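Local coordinates for protein aldehyde dehydrogenase (Listeria monocytogenes, PDB 3K9D) that probably oxidises aldehydes, with NAD or NADP as the electron acceptor, at residues Q25-A30 and G166-A171; N83-M88 and T129-K134; E104-L109 and N438-R443; G110-L115 and N137-S142. One frame throughout, in Å; residues are numbered along the deposited sequence.

Interaction 1 (Q25-A30 and G166-A171)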
loop_
_atom_site.group_PDB
_atom_site.type_symbol
_atom_site.label_atom_id
_atom_site.label_comp_id
_atom_site.label_asym_id
_atom_site.label_seq_id
_atom_site.Cartn_x
_atom_site.Cartn_y
_atom_site.Cartn_z
ATOM N N GLN A 25 2.996 -15.583 15.369
ATOM C CA GLN A 25 3.341 -15.351 13.962
ATOM C C GLN A 25 4.769 -15.822 13.675
ATOM O O GLN A 25 5.036 -16.393 12.618
ATOM C CB GLN A 25 3.149 -13.874 13.597
ATOM C CG GLN A 25 3.264 -13.554 12.117
ATOM C CD GLN A 25 4.706 -13.377 11.687
ATOM O OE1 GLN A 25 5.529 -12.854 12.441
ATOM N NE2 GLN A 25 5.030 -13.855 10.490
ATOM N N LYS A 26 5.673 -15.602 14.628
ATOM C CA LYS A 26 7.059 -16.093 14.505
ATOM C C LYS A 26 7.105 -17.609 14.407
ATOM O O LYS A 26 7.916 -18.169 13.677
ATOM C CB LYS A 26 7.945 -15.534 15.623
ATOM C CG LYS A 26 8.242 -14.046 15.367
ATOM C CD LYS A 26 8.965 -13.335 16.503
ATOM C CE LYS A 26 8.696 -11.815 16.487
ATOM N NZ LYS A 26 9.058 -11.092 15.235
ATOM N N GLU A 27 6.169 -18.259 15.090
ATOM C CA GLU A 27 5.953 -19.682 14.930
ATOM C C GLU A 27 5.330 -20.048 13.562
ATOM O O GLU A 27 5.776 -20.993 12.922
ATOM C CB GLU A 27 5.113 -20.185 16.094
ATOM C CG GLU A 27 5.335 -21.606 16.453
ATOM C CD GLU A 27 4.724 -21.945 17.791
ATOM O OE1 GLU A 27 3.960 -22.935 17.867
ATOM O OE2 GLU A 27 5.004 -21.207 18.762
ATOM N N LEU A 28 4.329 -19.289 13.105
ATOM C CA LEU A 28 3.780 -19.477 11.757
ATOM C C LEU A 28 4.828 -19.242 10.668
ATOM O O LEU A 28 4.808 -19.906 9.634
ATOM C CB LEU A 28 2.615 -18.521 11.501
ATOM C CG LEU A 28 1.239 -18.770 12.098
ATOM C CD1 LEU A 28 0.379 -17.545 11.816
ATOM C CD2 LEU A 28 0.601 -20.039 11.522
ATOM N N ALA A 29 5.725 -18.278 10.913
ATOM C CA ALA A 29 6.803 -17.899 9.988
ATOM C C ALA A 29 7.842 -19.009 9.730
ATOM O O ALA A 29 8.539 -18.981 8.719
ATOM C CB ALA A 29 7.500 -16.624 10.485
ATOM N N ALA A 30 7.943 -19.977 10.638
ATOM C CA ALA A 30 8.828 -21.128 10.453
ATOM C C ALA A 30 8.175 -22.286 9.675
ATOM O O ALA A 30 8.869 -23.181 9.177
ATOM C CB ALA A 30 9.335 -21.618 11.804
ATOM N N GLY A 166 -2.635 -27.456 13.919
ATOM C CA GLY A 166 -1.227 -27.122 14.154
ATOM C C GLY A 166 -0.889 -25.668 14.454
ATOM O O GLY A 166 0.238 -25.360 14.854
ATOM N N CYS A 167 -1.852 -24.772 14.249
ATOM C CA CYS A 167 -1.657 -23.346 14.469
ATOM C C CYS A 167 -1.340 -22.990 15.928
ATOM O O CYS A 167 -1.966 -23.517 16.848
ATOM C CB CYS A 167 -2.893 -22.581 13.996
ATOM S SG CYS A 167 -2.739 -20.803 13.960
ATOM N N PRO A 168 -0.354 -22.095 16.142
ATOM C CA PRO A 168 -0.037 -21.599 17.482
ATOM C C PRO A 168 -1.215 -20.854 18.096
ATOM O O PRO A 168 -1.914 -20.131 17.387
ATOM C CB PRO A 168 1.093 -20.596 17.224
ATOM C CG PRO A 168 1.626 -20.944 15.897
ATOM C CD PRO A 168 0.525 -21.501 15.114
ATOM N N LYS A 169 -1.424 -21.046 19.397
ATOM C CA LYS A 169 -2.398 -20.289 20.190
ATOM C C LYS A 169 -2.087 -18.799 20.114
ATOM O O LYS A 169 -0.917 -18.405 20.102
ATOM C CB LYS A 169 -2.290 -20.701 21.656
ATOM C CG LYS A 169 -3.577 -21.112 22.327
ATOM C CD LYS A 169 -3.729 -22.621 22.284
ATOM C CE LYS A 169 -3.008 -23.320 23.431
ATOM N NZ LYS A 169 -3.831 -23.345 24.673
ATOM N N GLY A 170 -3.124 -17.976 20.063
ATOM C CA GLY A 170 -2.945 -16.522 20.026
ATOM C C GLY A 170 -2.746 -15.918 18.647
ATOM O O GLY A 170 -2.729 -14.681 18.501
ATOM N N ALA A 171 -2.610 -16.781 17.635
ATOM C CA ALA A 171 -2.497 -16.347 16.238
ATOM C C ALA A 171 -3.793 -15.791 15.695
ATOM O O ALA A 171 -3.778 -14.993 14.765
ATOM C CB ALA A 171 -2.021 -17.482 15.362
HETATM O O HOH W 1 2.428 -25.158 17.380
#
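The ring of Pro168 is the bump of this contact, and the side chains of Glu27 and Leu28 make the hollow that takes it. The segments are a helix and a loop flanking the N-terminal sheet, which in this family probably forms the coenzyme-binding domain. Helix 6-28 here ends against the loop between helix 148-164 and strand 172-174, a loop that opens with a Schellman motif at Gly166 and closes with a type II turn from Pro168 to Ala171. The apex of the proline ring meets the root of the acid, with Pro168 CG 3.6 Å from Glu27 CB. From there the extended glutamate chain slides past the ring in the opposite direction. Its CG lies anti to the backbone N (chi1 -152°), and its OE1 is also close to Pro168 CG. The other wall of the hollow is Leu28, whose CD2 packs 3.9 Å from Pro168 CD and 4.2 Å from Cys167 SG. Its second methyl, CD1, faces Ala171 CB at 4.3 Å, so that the forked end of the leucine spans the loop from Cys167 to the turn. Ala24, one helical turn before Leu28, extends the surface under Pro168 and Ala171, while Ile36 of helix 33-49 also packs on Leu28. On the exposed side of Glu27 a water donates to its OE1 at 2.7 Å and, more weakly, to Gly166 O at 3.3 Å.

Interaction 2 (N83-M88 and T129-K134)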
loop_
_atom_site.group_PDB
_atom_site.type_symbol
_atom_site.label_atom_id
_atom_site.label_comp_id
_atom_site.label_asym_id
_atom_site.label_seq_id
_atom_site.Cartn_x
_atom_site.Cartn_y
_atom_site.Cartn_z
ATOM N N ASN A 83 -11.286 -21.946 -2.046
ATOM C CA ASN A 83 -11.010 -22.476 -3.385
ATOM C C ASN A 83 -10.131 -21.558 -4.249
ATOM O O ASN A 83 -9.387 -22.044 -5.095
ATOM C CB ASN A 83 -12.303 -22.842 -4.123
ATOM C CG ASN A 83 -12.747 -24.273 -3.857
ATOM O OD1 ASN A 83 -11.987 -25.104 -3.336
ATOM N ND2 ASN A 83 -13.984 -24.572 -4.224
ATOM N N TYR A 84 -10.217 -20.245 -4.026
ATOM C CA TYR A 84 -9.313 -19.294 -4.683
ATOM C C TYR A 84 -7.880 -19.347 -4.113
ATOM O O TYR A 84 -6.905 -19.210 -4.865
ATOM C CB TYR A 84 -9.883 -17.862 -4.633
ATOM C CG TYR A 84 -8.851 -16.768 -4.867
ATOM C CD1 TYR A 84 -8.349 -16.507 -6.143
ATOM C CD2 TYR A 84 -8.380 -16.002 -3.806
ATOM C CE1 TYR A 84 -7.389 -15.509 -6.351
ATOM C CE2 TYR A 84 -7.419 -15.016 -3.995
ATOM C CZ TYR A 84 -6.930 -14.770 -5.267
ATOM O OH TYR A 84 -5.981 -13.781 -5.446
ATOM N N ILE A 85 -7.753 -19.561 -2.801
ATOM C CA ILE A 85 -6.440 -19.474 -2.129
ATOM C C ILE A 85 -5.669 -20.787 -1.954
ATOM O O ILE A 85 -4.451 -20.754 -1.799
ATOM C CB ILE A 85 -6.486 -18.694 -0.752
ATOM C CG1 ILE A 85 -7.112 -19.530 0.379
ATOM C CG2 ILE A 85 -7.166 -17.357 -0.898
ATOM C CD1 ILE A 85 -7.166 -18.815 1.727
ATOM N N LYS A 86 -6.356 -21.932 -1.993
ATOM C CA LYS A 86 -5.729 -23.225 -1.654
ATOM C C LYS A 86 -4.421 -23.602 -2.402
ATOM O O LYS A 86 -3.521 -24.200 -1.811
ATOM C CB LYS A 86 -6.756 -24.373 -1.730
ATOM C CG LYS A 86 -7.242 -24.776 -3.118
ATOM C CD LYS A 86 -8.076 -26.062 -3.027
ATOM C CE LYS A 86 -8.145 -26.808 -4.362
ATOM N NZ LYS A 86 -8.875 -26.054 -5.428
ATOM N N ASP A 87 -4.312 -23.248 -3.682
ATOM C CA ASP A 87 -3.151 -23.651 -4.484
ATOM C C ASP A 87 -2.154 -22.512 -4.757
ATOM O O ASP A 87 -1.148 -22.707 -5.450
ATOM C CB ASP A 87 -3.599 -24.314 -5.790
ATOM C CG ASP A 87 -4.292 -25.652 -5.562
ATOM O OD1 ASP A 87 -3.891 -26.386 -4.635
ATOM O OD2 ASP A 87 -5.229 -25.975 -6.317
ATOM N N MET A 88 -2.430 -21.341 -4.185
ATOM C CA MET A 88 -1.567 -20.160 -4.320
ATOM C C MET A 88 -0.262 -20.318 -3.527
ATOM O O MET A 88 -0.262 -20.873 -2.425
ATOM C CB MET A 88 -2.306 -18.903 -3.861
ATOM C CG MET A 88 -3.398 -18.378 -4.825
ATOM S SD MET A 88 -4.325 -16.974 -4.135
ATOM C CE MET A 88 -3.006 -15.769 -3.883
ATOM N N THR A 129 -9.322 -14.046 8.265
ATOM C CA THR A 129 -8.525 -15.044 8.953
ATOM C C THR A 129 -7.825 -15.915 7.918
ATOM O O THR A 129 -6.602 -16.035 7.934
ATOM C CB THR A 129 -9.381 -15.905 9.885
ATOM O OG1 THR A 129 -9.922 -15.093 10.925
ATOM C CG2 THR A 129 -8.540 -17.019 10.529
ATOM N N LEU A 130 -8.613 -16.470 6.998
ATOM C CA LEU A 130 -8.117 -17.343 5.939
ATOM C C LEU A 130 -7.010 -16.718 5.117
ATOM O O LEU A 130 -5.991 -17.359 4.876
ATOM C CB LEU A 130 -9.254 -17.720 4.992
ATOM C CG LEU A 130 -10.202 -18.826 5.422
ATOM C CD1 LEU A 130 -11.456 -18.709 4.613
ATOM C CD2 LEU A 130 -9.566 -20.176 5.248
ATOM N N ILE A 131 -7.209 -15.472 4.690
ATOM C CA ILE A 131 -6.192 -14.786 3.880
ATOM C C ILE A 131 -4.923 -14.343 4.659
ATOM O O ILE A 131 -3.814 -14.446 4.136
ATOM C CB ILE A 131 -6.804 -13.650 2.983
ATOM C CG1 ILE A 131 -7.380 -12.497 3.822
ATOM C CG2 ILE A 131 -7.880 -14.252 2.050
ATOM C CD1 ILE A 131 -7.674 -11.256 3.040
ATOM N N SER A 132 -5.094 -13.892 5.905
ATOM C CA SER A 132 -3.961 -13.533 6.770
ATOM C C SER A 132 -3.106 -14.741 7.114
ATOM O O SER A 132 -1.890 -14.722 6.912
ATOM C CB SER A 132 -4.424 -12.856 8.062
ATOM O OG SER A 132 -5.186 -11.695 7.776
ATOM N N ILE A 133 -3.751 -15.796 7.613
ATOM C CA ILE A 133 -3.077 -17.056 7.941
ATOM C C ILE A 133 -2.402 -17.678 6.710
ATOM O O ILE A 133 -1.264 -18.170 6.807
ATOM C CB ILE A 133 -4.047 -18.072 8.629
ATOM C CG1 ILE A 133 -4.486 -17.569 10.017
ATOM C CG2 ILE A 133 -3.419 -19.458 8.719
ATOM C CD1 ILE A 133 -3.425 -17.700 11.126
ATOM N N LYS A 134 -3.080 -17.609 5.557
ATOM C CA LYS A 134 -2.529 -18.081 4.264
ATOM C C LYS A 134 -1.194 -17.431 3.911
ATOM O O LYS A 134 -0.314 -18.083 3.337
ATOM C CB LYS A 134 -3.526 -17.839 3.121
ATOM C CG LYS A 134 -3.063 -18.271 1.724
ATOM C CD LYS A 134 -2.759 -19.763 1.624
ATOM C CE LYS A 134 -2.133 -20.085 0.279
ATOM N NZ LYS A 134 -2.292 -21.494 -0.192
#
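Lys134 and Ile85 carry most of this contact, through hydrogen bonds to backbone carbonyls and apolar packing. The polar part gathers at the ammonium group of Lys134, which donates to Ile85 O (2.8 Å from NZ) and to Met88 O (3.1 Å from NZ). The two carbonyls receive it differently. NZ lies in the carbonyl plane of Met88 on a lone pair, but is tilted 27° from that of Ile85. Ile85 O also accepts the backbone N of Met88, which closes a type I turn from Ile85 to Met88, and the two donors come from opposite faces of the carbonyl plane. A salt bridge from Lys134 NZ to Asp37 adds a charged partner, which would be expected to favour the protonated amine. The lysine therefore ties the turn Ile85 to Met88 to the last turn of helix 121-134, the connecting helix of a beta-alpha-beta unit in the aldehyde dehydrogenase fold. Apolar contacts fill the space between the helices beside this polar group. Ile85 CG1 stands between the backbone N and the carbonyl carbon (chi1 75°), and CD1 at the end of that branch reaches the neighbouring helix. There it packs 4.0 Å from Leu130 CB and equally close to Lys134 CB, with Leu130 O at 3.7 Å from the same methyl. The other branch, CG2, meets Ile131 CG2 at 4.3 Å. Val40 of helix 33-49 touches both Ile85 and Leu130.

Interaction 3 (E104-L109 and N438-R443)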
loop_
_atom_site.group_PDB
_atom_site.type_symbol
_atom_site.label_atom_id
_atom_site.label_comp_id
_atom_site.label_asym_id
_atom_site.label_seq_id
_atom_site.Cartn_x
_atom_site.Cartn_y
_atom_site.Cartn_z
ATOM N N GLU A 104 13.063 -14.386 -5.404
ATOM C CA GLU A 104 11.988 -13.718 -4.657
ATOM C C GLU A 104 11.444 -14.619 -3.550
ATOM O O GLU A 104 11.190 -15.809 -3.768
ATOM C CB GLU A 104 10.843 -13.270 -5.585
ATOM C CG GLU A 104 11.254 -12.284 -6.657
ATOM C CD GLU A 104 10.089 -11.692 -7.428
ATOM O OE1 GLU A 104 8.931 -11.744 -6.953
ATOM O OE2 GLU A 104 10.345 -11.149 -8.523
ATOM N N VAL A 105 11.271 -14.032 -2.366
ATOM C CA VAL A 105 10.854 -14.736 -1.152
ATOM C C VAL A 105 9.708 -13.951 -0.528
ATOM O O VAL A 105 9.823 -12.744 -0.313
ATOM C CB VAL A 105 12.033 -14.853 -0.112
ATOM C CG1 VAL A 105 11.555 -15.406 1.255
ATOM C CG2 VAL A 105 13.166 -15.716 -0.649
ATOM N N ALA A 106 8.600 -14.642 -0.248
ATOM C CA ALA A 106 7.470 -14.058 0.452
ATOM C C ALA A 106 7.792 -13.817 1.929
ATOM O O ALA A 106 8.296 -14.705 2.638
ATOM C CB ALA A 106 6.259 -14.957 0.307
ATOM N N VAL A 107 7.513 -12.604 2.386
ATOM C CA VAL A 107 7.720 -12.236 3.780
ATOM C C VAL A 107 6.386 -11.820 4.358
ATOM O O VAL A 107 5.812 -10.835 3.895
ATOM C CB VAL A 107 8.712 -11.049 3.915
ATOM C CG1 VAL A 107 8.900 -10.672 5.366
ATOM C CG2 VAL A 107 10.041 -11.401 3.315
ATOM N N PRO A 108 5.888 -12.556 5.372
ATOM C CA PRO A 108 4.616 -12.205 6.015
ATOM C C PRO A 108 4.697 -10.814 6.637
ATOM O O PRO A 108 5.763 -10.422 7.119
ATOM C CB PRO A 108 4.484 -13.248 7.128
ATOM C CG PRO A 108 5.325 -14.379 6.700
ATOM C CD PRO A 108 6.495 -13.748 5.992
ATOM N N LEU A 109 3.590 -10.073 6.594
ATOM C CA LEU A 109 3.535 -8.728 7.161
ATOM C C LEU A 109 3.779 -8.760 8.677
ATOM O O LEU A 109 4.512 -7.925 9.203
ATOM C CB LEU A 109 2.213 -8.008 6.795
ATOM C CG LEU A 109 2.144 -7.031 5.606
ATOM C CD1 LEU A 109 3.077 -7.414 4.445
ATOM C CD2 LEU A 109 0.707 -6.727 5.097
ATOM N N ASN A 438 -1.878 -9.264 -0.936
ATOM C CA ASN A 438 -1.819 -7.952 -0.287
ATOM C C ASN A 438 -1.310 -8.033 1.153
ATOM O O ASN A 438 -1.271 -7.022 1.870
ATOM C CB ASN A 438 -3.205 -7.307 -0.277
ATOM C CG ASN A 438 -3.827 -7.240 -1.653
ATOM O OD1 ASN A 438 -4.554 -8.141 -2.048
ATOM N ND2 ASN A 438 -3.520 -6.190 -2.397
ATOM N N LEU A 439 -0.961 -9.247 1.579
ATOM C CA LEU A 439 -0.612 -9.523 2.968
ATOM C C LEU A 439 0.730 -10.237 3.122
ATOM O O LEU A 439 0.996 -10.876 4.141
ATOM C CB LEU A 439 -1.735 -10.304 3.660
ATOM C CG LEU A 439 -3.043 -9.504 3.755
ATOM C CD1 LEU A 439 -4.203 -10.454 3.908
ATOM C CD2 LEU A 439 -2.999 -8.453 4.899
ATOM N N PHE A 440 1.551 -10.146 2.085
ATOM C CA PHE A 440 2.984 -10.412 2.218
ATOM C C PHE A 440 3.790 -9.417 1.396
ATOM O O PHE A 440 3.303 -8.905 0.378
ATOM C CB PHE A 440 3.384 -11.890 1.955
ATOM C CG PHE A 440 3.169 -12.371 0.546
ATOM C CD1 PHE A 440 4.166 -12.232 -0.416
ATOM C CD2 PHE A 440 1.990 -13.014 0.192
ATOM C CE1 PHE A 440 3.972 -12.694 -1.719
ATOM C CE2 PHE A 440 1.787 -13.487 -1.103
ATOM C CZ PHE A 440 2.772 -13.321 -2.063
ATOM N N ASN A 441 5.004 -9.129 1.876
ATOM C CA ASN A 441 5.997 -8.367 1.137
ATOM C C ASN A 441 6.855 -9.344 0.340
ATOM O O ASN A 441 7.011 -10.494 0.727
ATOM C CB ASN A 441 6.928 -7.596 2.089
ATOM C CG ASN A 441 6.252 -6.455 2.814
ATOM O OD1 ASN A 441 6.442 -6.306 4.021
ATOM N ND2 ASN A 441 5.502 -5.612 2.089
ATOM N N ILE A 442 7.432 -8.874 -0.759
ATOM C CA ILE A 442 8.425 -9.659 -1.479
ATOM C C ILE A 442 9.852 -9.185 -1.157
ATOM O O ILE A 442 10.194 -8.018 -1.367
ATOM C CB ILE A 442 8.154 -9.653 -2.991
ATOM C CG1 ILE A 442 6.770 -10.283 -3.263
ATOM C CG2 ILE A 442 9.286 -10.330 -3.760
ATOM C CD1 ILE A 442 6.673 -11.149 -4.500
ATOM N N ARG A 443 10.661 -10.095 -0.628
ATOM C CA ARG A 443 12.109 -9.881 -0.496
ATOM C C ARG A 443 12.832 -10.360 -1.759
ATOM O O ARG A 443 12.648 -11.499 -2.191
ATOM C CB ARG A 443 12.653 -10.609 0.733
ATOM C CG ARG A 443 14.178 -10.705 0.823
ATOM C CD ARG A 443 14.611 -11.681 1.917
ATOM N NE ARG A 443 13.939 -11.406 3.189
ATOM C CZ ARG A 443 13.491 -12.336 4.032
ATOM N NH1 ARG A 443 13.613 -13.625 3.745
ATOM N NH2 ARG A 443 12.891 -11.968 5.158
#
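The guanidinium of Arg443 carries Val107 on one face: CG2 of the valine stands 3.4 Å above the plane, displaced toward the rim near NH2, and the two side chains cross at about a right angle. Val105 lies alongside the arginine and points the same way, its CG1 3.7 Å from Arg443 NH1. The second flat group, the Phe440 ring, is on the other side of the sheet. There Ala106 CB approaches Phe440 CD1 obliquely at 3.5 Å, and Leu94 of the neighbouring strand 92-97 packs on both residues.

Between these groups strands 104-108 and 440-443 run antiparallel, with 145° between their directions. Val105 and Arg443 form one hydrogen-bonded pair, Val107 and Asn441 the next, and each is closed by two N-H...O bonds; Val107 N to Asn441 O, at 2.7 Å, is nearly along the C=O axis. Ala106 with Ile442 and Pro108 with Phe440 are the non-hydrogen-bonded pairs. Where the ladder ends, Leu109 CD1 lies across the amide of Asn441, 3.6 Å from its OD1, and Leu109 CD2 packs on Leu439 CD2. With strand 92-97 the pair forms an antiparallel arm, as in the oligomerisation region of aldehyde dehydrogenases.

The polar ends on the Arg443 side are used by the second subunit: Arg443 NH1 and NE donate to Ala389 O and Val394 O of that chain, and Asn441 OD1 accepts from its Ala424 N. The valines thus pack against an arginine whose NE and NH1 serve the dimer, so this strand pair is both sheet and subunit interface.

Interaction 4 (G110-L115 and N137-S142)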
loop_
_atom_site.group_PDB
_atom_site.type_symbol
_atom_site.label_atom_id
_atom_site.label_comp_id
_atom_site.label_asym_id
_atom_site.label_seq_id
_atom_site.Cartn_x
_atom_site.Cartn_y
_atom_site.Cartn_z
ATOM N N GLY A 110 3.218 -9.751 9.365
ATOM C CA GLY A 110 3.263 -9.784 10.817
ATOM C C GLY A 110 1.906 -9.913 11.473
ATOM O O GLY A 110 1.155 -10.839 11.172
ATOM N N VAL A 111 1.589 -9.018 12.404
ATOM C CA VAL A 111 0.282 -9.080 13.081
ATOM C C VAL A 111 -0.692 -8.123 12.385
ATOM O O VAL A 111 -0.476 -6.906 12.374
ATOM C CB VAL A 111 0.371 -8.701 14.580
ATOM C CG1 VAL A 111 -1.006 -8.782 15.244
ATOM C CG2 VAL A 111 1.363 -9.576 15.300
ATOM N N VAL A 112 -1.740 -8.695 11.795
ATOM C CA VAL A 112 -2.776 -7.958 11.077
ATOM C C VAL A 112 -3.831 -7.452 12.071
ATOM O O VAL A 112 -4.208 -8.165 13.007
ATOM C CB VAL A 112 -3.446 -8.864 9.982
ATOM C CG1 VAL A 112 -4.482 -8.109 9.169
ATOM C CG2 VAL A 112 -2.395 -9.431 9.029
ATOM N N ALA A 113 -4.276 -6.214 11.881
ATOM C CA ALA A 113 -5.420 -5.686 12.610
ATOM C C ALA A 113 -6.626 -5.699 11.683
ATOM O O ALA A 113 -6.663 -4.983 10.677
ATOM C CB ALA A 113 -5.148 -4.295 13.106
ATOM N N GLY A 114 -7.593 -6.551 12.009
ATOM C CA GLY A 114 -8.826 -6.650 11.236
ATOM C C GLY A 114 -9.968 -5.906 11.905
ATOM O O GLY A 114 -10.409 -6.272 12.993
ATOM N N LEU A 115 -10.450 -4.860 11.250
ATOM C CA LEU A 115 -11.637 -4.148 11.710
ATOM C C LEU A 115 -12.852 -4.820 11.086
ATOM O O LEU A 115 -12.932 -4.921 9.858
ATOM C CB LEU A 115 -11.585 -2.659 11.318
ATOM C CG LEU A 115 -10.311 -1.859 11.679
ATOM C CD1 LEU A 115 -10.490 -0.367 11.459
ATOM C CD2 LEU A 115 -9.883 -2.104 13.091
ATOM N N ASN A 137 0.604 -14.753 8.527
ATOM C CA ASN A 137 0.388 -13.670 9.495
ATOM C C ASN A 137 -0.497 -14.119 10.642
ATOM O O ASN A 137 -1.298 -15.027 10.477
ATOM C CB ASN A 137 -0.368 -12.517 8.822
ATOM C CG ASN A 137 0.342 -11.957 7.613
ATOM O OD1 ASN A 137 1.371 -11.282 7.731
ATOM N ND2 ASN A 137 -0.226 -12.200 6.442
ATOM N N SER A 138 -0.405 -13.436 11.776
ATOM C CA SER A 138 -1.413 -13.567 12.819
ATOM C C SER A 138 -2.446 -12.478 12.589
ATOM O O SER A 138 -2.219 -11.583 11.769
ATOM C CB SER A 138 -0.793 -13.412 14.206
ATOM O OG SER A 138 -0.053 -14.573 14.567
ATOM N N ILE A 139 -3.573 -12.541 13.295
ATOM C CA ILE A 139 -4.615 -11.502 13.151
ATOM C C ILE A 139 -5.354 -11.243 14.484
ATOM O O ILE A 139 -5.697 -12.183 15.196
ATOM C CB ILE A 139 -5.575 -11.797 11.928
ATOM C CG1 ILE A 139 -6.512 -10.606 11.638
ATOM C CG2 ILE A 139 -6.332 -13.173 12.084
ATOM C CD1 ILE A 139 -7.107 -10.602 10.249
ATOM N N VAL A 140 -5.537 -9.969 14.838
ATOM C CA VAL A 140 -6.296 -9.587 16.040
ATOM C C VAL A 140 -7.468 -8.710 15.612
ATOM O O VAL A 140 -7.268 -7.670 14.987
ATOM C CB VAL A 140 -5.435 -8.808 17.092
ATOM C CG1 VAL A 140 -6.221 -8.615 18.380
ATOM C CG2 VAL A 140 -4.132 -9.543 17.419
ATOM N N PHE A 141 -8.683 -9.141 15.944
ATOM C CA PHE A 141 -9.895 -8.461 15.505
ATOM C C PHE A 141 -10.422 -7.400 16.446
ATOM O O PHE A 141 -10.407 -7.555 17.667
ATOM C CB PHE A 141 -11.021 -9.463 15.180
ATOM C CG PHE A 141 -10.721 -10.341 13.990
ATOM C CD1 PHE A 141 -10.759 -9.822 12.701
ATOM C CD2 PHE A 141 -10.376 -11.667 14.160
ATOM C CE1 PHE A 141 -10.475 -10.620 11.587
ATOM C CE2 PHE A 141 -10.082 -12.471 13.062
ATOM C CZ PHE A 141 -10.135 -11.940 11.770
ATOM N N SER A 142 -10.908 -6.328 15.823
ATOM C CA SER A 142 -11.712 -5.312 16.469
ATOM C C SER A 142 -13.176 -5.503 16.050
ATOM O O SER A 142 -13.542 -5.219 14.905
ATOM C CB SER A 142 -11.237 -3.914 16.059
ATOM O OG SER A 142 -11.991 -2.935 16.725
#
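Val112, Gly114 and Asn137 are the three residues most covered where strand 111-115 pairs in parallel with strand 138-142. Val112 has the largest share. Its CG1 lies anti to the backbone N (chi1 -177°) and packs 3.8 Å from Ile139 CD1, while CG2 turns to the start of the other strand and meets Asn137 CB at 3.7 Å. Both its N and its O bond strand 138-142, N to Ser138 O and O to Val140 N. Both bonds are nearly straight, but Val112 N stands 38° out of the Ser138 carbonyl plane, whereas Val140 N lies almost in line with the Val112 C=O.

Gly114 lies beside Phe141, where a side chain would run into the ring: Phe141 CD1 is 4.0 Å from Gly114 CA, and Gly114 O sits at the ring edge, near its plane. Ile139 CG1 rests over one face of that ring, offset toward the rim. Gly114 N bonds Val140 O, and Gly114 O receives Ser142 N.

Next to the backbone bond from Ser138 N to Gly110 O, Asn137 OD1 accepts Gly110 N at 2.9 Å with the donor in the carbonyl plane. Its ND2 donates to Ser132 O of helix 121-134 and to Leu439 O. The strands are the two arms of a beta-alpha-beta crossover through that helix. This one buried amide thus serves backbone groups before the first strand, on the connecting helix and at Leu439, which would be expected to fix its orientation.

The four contacts lie in one region of the chain, with centres about 13 to 17 Å apart. Interactions 3 and 4 share strand 102-116, whose first half pairs with strand 440-447 and whose second half pairs with strand 138-143 in the same mixed sheet. Interaction 2 uses helix 121-134, which links strand 102-116 to strand 138-143, and interaction 1 closes a longer loop around interactions 2 and 4. Interaction 3 brings in the far end of the sequence. Leu28 packs on Ile133, and Ile131 on Leu439, so helix 121-134 touches both interaction 1 and interaction 3. Chain start, crossover unit and C-terminal strand are thereby joined; of the four contacts, only interaction 3 is touched by the second subunit.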